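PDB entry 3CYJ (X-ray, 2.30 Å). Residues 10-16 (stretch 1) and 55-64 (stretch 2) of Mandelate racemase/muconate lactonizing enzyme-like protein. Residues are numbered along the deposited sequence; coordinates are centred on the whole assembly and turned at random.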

# COMPACT_ATOMS: atom_id res chain seq x y z
N ARG A 10 11.10 -18.33 -47.59
CA ARG A 10 9.79 -17.97 -48.06
C ARG A 10 8.73 -18.32 -47.01
O ARG A 10 8.77 -19.38 -46.41
CB ARG A 10 9.55 -18.75 -49.37
CG ARG A 10 8.23 -18.47 -50.07
CD ARG A 10 8.21 -19.04 -51.49
NE ARG A 10 8.43 -20.48 -51.57
CZ ARG A 10 7.44 -21.36 -51.59
NH1 ARG A 10 6.18 -20.92 -51.49
NH2 ARG A 10 7.71 -22.67 -51.69
N LEU A 11 7.77 -17.41 -46.80
CA LEU A 11 6.60 -17.69 -45.97
C LEU A 11 5.36 -17.78 -46.82
O LEU A 11 5.15 -16.91 -47.65
CB LEU A 11 6.37 -16.56 -44.97
CG LEU A 11 7.25 -16.36 -43.77
CD1 LEU A 11 6.39 -15.47 -42.88
CD2 LEU A 11 7.58 -17.70 -43.16
N GLU A 12 4.54 -18.79 -46.62
CA GLU A 12 3.26 -18.87 -47.32
C GLU A 12 2.16 -18.78 -46.28
O GLU A 12 2.20 -19.47 -45.28
CB GLU A 12 3.07 -20.21 -48.06
CG GLU A 12 4.25 -20.71 -48.86
CD GLU A 12 3.98 -22.11 -49.49
OE1 GLU A 12 3.92 -22.19 -50.76
OE2 GLU A 12 3.80 -23.10 -48.71
N VAL A 13 1.15 -17.97 -46.56
CA VAL A 13 0.05 -17.79 -45.65
C VAL A 13 -1.24 -18.22 -46.35
O VAL A 13 -1.44 -17.92 -47.51
CB VAL A 13 -0.10 -16.27 -45.21
CG1 VAL A 13 -1.07 -16.14 -44.07
CG2 VAL A 13 1.23 -15.69 -44.83
N SER A 14 -2.12 -18.90 -45.61
CA SER A 14 -3.41 -19.33 -46.12
C SER A 14 -4.35 -19.45 -44.94
O SER A 14 -3.90 -19.42 -43.80
CB SER A 14 -3.28 -20.65 -46.90
OG SER A 14 -2.75 -21.70 -46.10
N ALA A 15 -5.65 -19.55 -45.19
CA ALA A 15 -6.63 -19.54 -44.12
C ALA A 15 -7.72 -20.50 -44.46
O ALA A 15 -8.02 -20.73 -45.64
CB ALA A 15 -7.21 -18.12 -43.91
N TYR A 16 -8.34 -21.06 -43.44
CA TYR A 16 -9.40 -22.04 -43.61
C TYR A 16 -10.46 -21.75 -42.59
O TYR A 16 -10.15 -21.43 -41.42
CB TYR A 16 -8.86 -23.46 -43.43
CG TYR A 16 -7.60 -23.64 -44.22
CD1 TYR A 16 -7.64 -24.05 -45.57
CD2 TYR A 16 -6.37 -23.32 -43.66
CE1 TYR A 16 -6.48 -24.16 -46.32
CE2 TYR A 16 -5.22 -23.41 -44.38
CZ TYR A 16 -5.27 -23.84 -45.72
OH TYR A 16 -4.07 -23.94 -46.44
N ASP A 55 -9.27 -13.84 -37.05
CA ASP A 55 -9.88 -13.29 -38.24
C ASP A 55 -8.97 -13.54 -39.45
O ASP A 55 -7.72 -13.54 -39.30
CB ASP A 55 -10.20 -11.79 -38.08
CG ASP A 55 -11.03 -11.25 -39.26
OD1 ASP A 55 -12.14 -11.78 -39.49
OD2 ASP A 55 -10.54 -10.35 -39.98
N VAL A 56 -9.57 -13.72 -40.64
CA VAL A 56 -8.79 -13.85 -41.87
C VAL A 56 -7.84 -12.68 -42.01
O VAL A 56 -6.78 -12.81 -42.64
CB VAL A 56 -9.65 -13.92 -43.22
CG1 VAL A 56 -10.36 -15.22 -43.34
CG2 VAL A 56 -10.67 -12.76 -43.34
N SER A 57 -8.19 -11.52 -41.45
CA SER A 57 -7.29 -10.37 -41.58
C SER A 57 -5.91 -10.66 -41.01
O SER A 57 -4.95 -9.99 -41.39
CB SER A 57 -7.90 -9.09 -40.98
OG SER A 57 -8.24 -9.27 -39.63
N VAL A 58 -5.78 -11.66 -40.12
CA VAL A 58 -4.47 -12.08 -39.58
C VAL A 58 -3.48 -12.45 -40.72
O VAL A 58 -2.30 -12.04 -40.71
CB VAL A 58 -4.64 -13.27 -38.57
CG1 VAL A 58 -3.29 -13.91 -38.20
CG2 VAL A 58 -5.40 -12.82 -37.32
N GLY A 59 -3.98 -13.18 -41.74
CA GLY A 59 -3.17 -13.52 -42.92
C GLY A 59 -2.62 -12.35 -43.70
O GLY A 59 -1.44 -12.32 -44.06
N ARG A 60 -3.45 -11.35 -43.92
CA ARG A 60 -2.98 -10.10 -44.53
C ARG A 60 -1.89 -9.36 -43.69
O ARG A 60 -0.88 -8.83 -44.25
CB ARG A 60 -4.21 -9.18 -44.81
CG ARG A 60 -3.83 -7.98 -45.69
CD ARG A 60 -3.34 -8.49 -47.11
NE ARG A 60 -2.47 -7.54 -47.79
CZ ARG A 60 -2.90 -6.54 -48.57
NH1 ARG A 60 -4.22 -6.35 -48.77
NH2 ARG A 60 -2.01 -5.74 -49.15
N PHE A 61 -2.07 -9.33 -42.36
CA PHE A 61 -1.04 -8.79 -41.46
C PHE A 61 0.31 -9.51 -41.62
O PHE A 61 1.36 -8.87 -41.68
CB PHE A 61 -1.50 -8.86 -39.98
CG PHE A 61 -0.69 -7.98 -39.04
CD1 PHE A 61 -1.17 -6.74 -38.64
CD2 PHE A 61 0.56 -8.40 -38.56
CE1 PHE A 61 -0.40 -5.90 -37.76
CE2 PHE A 61 1.32 -7.60 -37.69
CZ PHE A 61 0.83 -6.34 -37.29
N VAL A 62 0.30 -10.84 -41.63
CA VAL A 62 1.54 -11.63 -41.92
C VAL A 62 2.18 -11.22 -43.24
O VAL A 62 3.39 -10.92 -43.31
CB VAL A 62 1.27 -13.16 -41.94
CG1 VAL A 62 2.52 -13.96 -42.38
CG2 VAL A 62 0.70 -13.63 -40.58
N GLU A 63 1.37 -11.18 -44.31
CA GLU A 63 1.91 -10.83 -45.63
C GLU A 63 2.55 -9.45 -45.58
O GLU A 63 3.68 -9.26 -46.01
CB GLU A 63 0.83 -10.88 -46.72
CG GLU A 63 0.40 -12.30 -46.93
CD GLU A 63 -0.96 -12.44 -47.65
OE1 GLU A 63 -1.62 -11.44 -48.04
OE2 GLU A 63 -1.40 -13.61 -47.79
N SER A 64 1.81 -8.51 -44.98
CA SER A 64 2.15 -7.11 -45.09
C SER A 64 3.32 -6.76 -44.20
O SER A 64 4.20 -5.99 -44.61
CB SER A 64 0.92 -6.28 -44.74
OG SER A 64 1.30 -4.94 -44.47

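The helix of stretch 2 packs against the strand of stretch 1 in a nearly antiparallel arrangement, with an angle of 174° between their directions and a closest axial approach of 8.1 Å. No hydrogen bond links the two segments, so the contact, which buries 242 Å² in total, rests on van der Waals packing.

Asp55 does not reach the strand but organises the turn that leads into the helix. Its OD2 accepts a capping bond from Ser57 N at 3.0 Å and a second hydrogen bond from Ser57 OG at 2.6 Å, while its backbone O receives Val58 N at 2.8 Å. Contact with the strand begins at Val56. Although its CA-to-CB bond points sideways, Val56 CG1 lies 4.3 Å from Ala15 CB, a loose apolar contact near the end of the strand segment. Ser57 and Val58 make no contact with the strand.

At Gly59 the backbones come close, with Gly59 CA 6.0 Å from Val13 CA. Val13 points toward the helix, and its CG1 rests 3.5 Å from Gly59 CA, directly against the helix backbone. A CB at this position would also point toward the strand and would sit only 3.4 Å from Val13 CG1, a tight fit; the absence of a side chain thus leaves room for the valine methyl.

Arg60 points away from the strand and Phe61 is out of reach, before the next turn returns the helix face to the strand at Val62. The backbone bond from Val62 N to Val58 O, 3.0 Å long, belongs to this turn. Val62 CG1 meets Val13 CG2 at 3.3 Å, a very close approach for two methyl groups, and also lies 4.2 Å from Leu11 CD1. One methyl of Val62 therefore touches two successive inward-pointing side chains of the strand, while Val13 itself spans Gly59 and Val62 with its two methyls.

Glu63 closes the contact. Its CA-to-CB bond runs sideways, but the end of the side chain comes nearer, bringing OE2 to 3.9 Å from Val13 CB. Its OE1 forms a long salt bridge with Arg60 NE at 4.0 Å. Ser64 lies beyond reach of the strand.

Strand alternation explains the pattern: Leu11, Val13 and Ala15 point toward the helix, whereas Glu12, Ser14 and Tyr16 point away. On that other face, Glu12 OE1 forms a salt bridge with Arg10 NH1 at 2.7 Å, and Ser14 OG hydrogen-bonds with Tyr16 OH at 2.6 Å. Val13, with 85 Å² covered, is the centre of the contact.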